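Local coordinates for CrtC domain-containing protein (Fusarium vanettenii 77-13-4, PDB 7A0Q), which probably hydrates the isoflavonoid phytoalexin kievitone, as a fungal kievitone hydratase built from two lipocalin-like domains, at residues 272-286 with 298-310. Numbering follows the deposited sequence.
Sequences RTYESATGRVTYPLD and KLSSYTEDQELVG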
# COMPACT_ATOMS: atom_id res chain seq x y z
N ARG A 272 5.27 17.48 14.37
CA ARG A 272 6.28 17.24 13.36
C ARG A 272 5.61 17.27 11.99
O ARG A 272 4.51 16.74 11.82
CB ARG A 272 6.97 15.89 13.55
CG ARG A 272 7.53 15.64 14.93
CD ARG A 272 8.35 14.37 14.96
NE ARG A 272 7.61 13.23 14.44
CZ ARG A 272 8.12 12.29 13.65
NH1 ARG A 272 9.39 12.36 13.28
NH2 ARG A 272 7.37 11.29 13.22
N THR A 273 6.26 17.91 11.03
CA THR A 273 5.68 18.06 9.71
C THR A 273 6.75 17.85 8.65
O THR A 273 7.95 17.89 8.93
CB THR A 273 5.04 19.44 9.50
OG1 THR A 273 6.02 20.47 9.68
CG2 THR A 273 3.88 19.66 10.47
N TYR A 274 6.29 17.61 7.43
CA TYR A 274 7.14 17.62 6.24
C TYR A 274 6.46 18.46 5.18
O TYR A 274 5.35 18.14 4.74
CB TYR A 274 7.41 16.20 5.71
CG TYR A 274 8.31 16.24 4.49
CD1 TYR A 274 9.64 16.63 4.62
CD2 TYR A 274 7.83 15.93 3.23
CE1 TYR A 274 10.47 16.69 3.52
CE2 TYR A 274 8.66 15.99 2.11
CZ TYR A 274 9.99 16.37 2.27
OH TYR A 274 10.83 16.44 1.19
N GLU A 275 7.12 19.53 4.75
CA GLU A 275 6.59 20.33 3.65
C GLU A 275 6.88 19.64 2.32
O GLU A 275 8.01 19.25 2.06
CB GLU A 275 7.18 21.74 3.66
CG GLU A 275 6.83 22.56 4.90
CD GLU A 275 5.39 23.04 4.89
OE1 GLU A 275 4.72 22.93 3.84
OE2 GLU A 275 4.92 23.56 5.94
N SER A 276 5.84 19.50 1.50
CA SER A 276 5.97 18.91 0.18
C SER A 276 6.98 19.67 -0.66
O SER A 276 7.04 20.91 -0.62
CB SER A 276 4.62 18.88 -0.52
OG SER A 276 4.75 18.40 -1.84
N ALA A 277 7.75 18.94 -1.46
CA ALA A 277 8.63 19.57 -2.44
C ALA A 277 7.84 20.38 -3.46
O ALA A 277 8.42 21.26 -4.11
CB ALA A 277 9.48 18.52 -3.15
N THR A 278 6.55 20.10 -3.64
CA THR A 278 5.73 20.87 -4.58
C THR A 278 5.38 22.24 -4.05
O THR A 278 4.90 23.08 -4.82
CB THR A 278 4.43 20.13 -4.90
OG1 THR A 278 3.60 20.11 -3.73
CG2 THR A 278 4.71 18.69 -5.37
N GLY A 279 5.59 22.48 -2.76
CA GLY A 279 5.16 23.71 -2.12
C GLY A 279 3.69 23.80 -1.82
O GLY A 279 3.23 24.84 -1.33
N ARG A 280 2.92 22.73 -2.08
CA ARG A 280 1.47 22.84 -2.07
C ARG A 280 0.81 22.38 -0.78
O ARG A 280 -0.36 22.71 -0.56
CB ARG A 280 0.87 22.03 -3.23
CG ARG A 280 1.39 22.43 -4.58
CD ARG A 280 0.73 23.69 -5.08
NE ARG A 280 0.87 23.82 -6.53
CZ ARG A 280 0.27 24.76 -7.26
NH1 ARG A 280 -0.51 25.66 -6.67
NH2 ARG A 280 0.45 24.80 -8.57
N VAL A 281 1.51 21.63 0.07
CA VAL A 281 0.86 21.02 1.22
C VAL A 281 1.91 20.69 2.27
O VAL A 281 3.07 20.43 1.95
CB VAL A 281 0.06 19.76 0.80
CG1 VAL A 281 0.98 18.66 0.32
CG2 VAL A 281 -0.84 19.28 1.93
N THR A 282 1.49 20.72 3.54
CA THR A 282 2.30 20.33 4.69
C THR A 282 1.75 19.02 5.24
O THR A 282 0.60 18.96 5.67
CB THR A 282 2.25 21.40 5.78
OG1 THR A 282 2.54 22.68 5.21
CG2 THR A 282 3.24 21.08 6.88
N TYR A 283 2.59 17.98 5.23
CA TYR A 283 2.12 16.69 5.75
C TYR A 283 2.33 16.61 7.26
O TYR A 283 3.40 16.97 7.75
CB TYR A 283 2.87 15.54 5.08
CG TYR A 283 2.79 15.50 3.58
CD1 TYR A 283 1.59 15.21 2.93
CD2 TYR A 283 3.91 15.75 2.80
CE1 TYR A 283 1.52 15.17 1.55
CE2 TYR A 283 3.85 15.72 1.42
CZ TYR A 283 2.66 15.42 0.80
OH TYR A 283 2.61 15.38 -0.57
N PRO A 284 1.35 16.11 8.00
CA PRO A 284 1.61 15.71 9.39
C PRO A 284 2.46 14.45 9.42
O PRO A 284 2.48 13.66 8.47
CB PRO A 284 0.21 15.46 9.95
CG PRO A 284 -0.56 14.98 8.75
CD PRO A 284 -0.00 15.72 7.56
N LEU A 285 3.17 14.25 10.54
CA LEU A 285 4.08 13.11 10.67
C LEU A 285 3.76 12.22 11.86
O LEU A 285 4.52 11.28 12.14
CB LEU A 285 5.53 13.59 10.75
CG LEU A 285 6.12 14.17 9.46
CD1 LEU A 285 7.60 14.45 9.66
CD2 LEU A 285 5.91 13.23 8.27
N ASP A 286 2.67 12.48 12.58
CA ASP A 286 2.21 11.60 13.65
C ASP A 286 0.69 11.59 13.62
O ASP A 286 0.07 12.52 13.11
CB ASP A 286 2.71 12.05 15.03
CG ASP A 286 4.23 12.06 15.12
OD1 ASP A 286 4.83 11.03 15.48
OD2 ASP A 286 4.83 13.11 14.81
N LYS A 298 -1.09 5.05 18.44
CA LYS A 298 -0.29 6.25 18.29
C LYS A 298 0.77 5.93 17.24
O LYS A 298 1.63 5.08 17.47
CB LYS A 298 0.35 6.65 19.62
CG LYS A 298 1.33 7.80 19.53
CD LYS A 298 0.66 9.11 19.11
CE LYS A 298 1.38 9.75 17.93
NZ LYS A 298 2.87 9.75 18.09
N LEU A 299 0.71 6.60 16.09
CA LEU A 299 1.51 6.24 14.93
C LEU A 299 2.47 7.37 14.56
O LEU A 299 2.12 8.55 14.68
CB LEU A 299 0.61 5.89 13.73
CG LEU A 299 -0.61 5.00 14.05
CD1 LEU A 299 -1.91 5.80 14.26
CD2 LEU A 299 -0.78 3.92 12.97
N SER A 300 3.67 7.00 14.11
CA SER A 300 4.71 7.99 13.83
C SER A 300 5.44 7.63 12.55
O SER A 300 5.86 6.49 12.36
CB SER A 300 5.71 8.07 14.98
OG SER A 300 5.03 8.38 16.19
N SER A 301 5.59 8.62 11.67
CA SER A 301 6.38 8.40 10.47
C SER A 301 7.84 8.15 10.85
O SER A 301 8.39 8.82 11.74
CB SER A 301 6.26 9.59 9.52
OG SER A 301 6.93 9.32 8.30
N TYR A 302 8.46 7.19 10.17
CA TYR A 302 9.81 6.74 10.54
C TYR A 302 10.85 7.83 10.28
O TYR A 302 11.82 7.97 11.04
CB TYR A 302 10.15 5.48 9.74
CG TYR A 302 11.35 4.70 10.21
CD1 TYR A 302 11.26 3.85 11.31
CD2 TYR A 302 12.56 4.77 9.53
CE1 TYR A 302 12.36 3.11 11.73
CE2 TYR A 302 13.65 4.04 9.94
CZ TYR A 302 13.54 3.21 11.04
OH TYR A 302 14.63 2.47 11.45
N THR A 303 10.69 8.58 9.19
CA THR A 303 11.58 9.68 8.85
C THR A 303 10.78 10.70 8.06
O THR A 303 9.72 10.39 7.50
CB THR A 303 12.81 9.19 8.07
OG1 THR A 303 13.80 10.22 8.05
CG2 THR A 303 12.44 8.82 6.64
N GLU A 304 11.28 11.94 8.03
CA GLU A 304 10.48 13.06 7.56
C GLU A 304 10.17 12.95 6.07
O GLU A 304 9.00 13.00 5.66
CB GLU A 304 11.19 14.39 7.85
CG GLU A 304 11.27 14.77 9.32
CD GLU A 304 12.36 14.00 10.06
OE1 GLU A 304 13.16 13.31 9.40
OE2 GLU A 304 12.42 14.11 11.31
N ASP A 305 11.20 12.84 5.23
CA ASP A 305 11.03 12.86 3.78
C ASP A 305 10.74 11.44 3.29
O ASP A 305 11.64 10.60 3.22
CB ASP A 305 12.28 13.43 3.10
CG ASP A 305 12.18 13.44 1.58
OD1 ASP A 305 11.08 13.19 1.03
OD2 ASP A 305 13.21 13.71 0.93
N GLN A 306 9.48 11.18 2.95
CA GLN A 306 9.07 9.95 2.27
C GLN A 306 8.01 10.28 1.22
O GLN A 306 6.98 9.61 1.10
CB GLN A 306 8.55 8.90 3.25
CG GLN A 306 9.52 8.57 4.38
CD GLN A 306 9.05 7.39 5.22
OE1 GLN A 306 9.10 6.25 4.77
NE2 GLN A 306 8.58 7.67 6.43
N GLU A 307 8.27 11.33 0.43
CA GLU A 307 7.31 11.84 -0.54
C GLU A 307 7.72 11.47 -1.97
O GLU A 307 8.83 11.79 -2.41
CB GLU A 307 7.18 13.36 -0.43
CG GLU A 307 6.15 13.92 -1.39
CD GLU A 307 6.15 15.44 -1.41
OE1 GLU A 307 7.24 16.04 -1.27
OE2 GLU A 307 5.06 16.02 -1.59
N LEU A 308 6.81 10.81 -2.68
CA LEU A 308 6.92 10.63 -4.12
C LEU A 308 6.48 11.93 -4.78
O LEU A 308 5.33 12.35 -4.63
CB LEU A 308 6.04 9.47 -4.58
CG LEU A 308 6.19 8.15 -3.83
CD1 LEU A 308 5.17 7.13 -4.30
CD2 LEU A 308 7.57 7.62 -4.05
N VAL A 309 7.38 12.57 -5.52
CA VAL A 309 7.17 13.93 -6.02
C VAL A 309 6.77 13.87 -7.49
O VAL A 309 7.58 13.52 -8.35
CB VAL A 309 8.40 14.81 -5.83
CG1 VAL A 309 8.12 16.20 -6.38
CG2 VAL A 309 8.79 14.86 -4.37
N GLY A 310 5.53 14.24 -7.77
CA GLY A 310 5.03 14.27 -9.13
C GLY A 310 4.96 15.69 -9.66
O GLY A 310 5.33 16.66 -9.00
O HOH W 1 10.96 9.56 13.24
O HOH W 2 9.90 15.91 -1.17
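Glu307 reaches across to Ala277 and Tyr283 of the hairpin 272-286 in the eight-stranded antiparallel barrel of the lipocalin-like domain, and its carboxylate is gripped where that hairpin turns. With CG anti to the backbone N (chi1 -177°) and the chain extended beyond it, the side chain runs straight to the type I turn Ser276-Gly279. There OE1 takes the N-H of Ala277 on its syn lone pair at 3.0 Å, plus a water that also contacts Tyr274 OH. OE2 accepts from Tyr283 OH at 2.7 Å, on its anti side and 29° out of the carboxylate plane; the Tyr283 ring stands almost perpendicular to the carboxylate, meeting it edge-on. Ser276 OG is modelled improbably close to OE2, so the details of that bond are doubtful.

Tyr274 lies beside this cluster, Asp305 CA sitting over one face of its ring, a CH-pi contact 4.0 Å from the centroid. Farther along, where Asp286 pairs with Ser300, Leu285 CB lies over one face of the Arg272 guanidinium, toward the rim. NE makes a salt bridge to Asp286 OD2 on its syn lone pair, and NH2 bonds Ser301 O at 3.1 Å. The other Asp286 oxygen, OD1, has Lys298 NZ as a weak salt-bridge partner and receives Ser300 OG at 2.8 Å, nearly along its C-O axis.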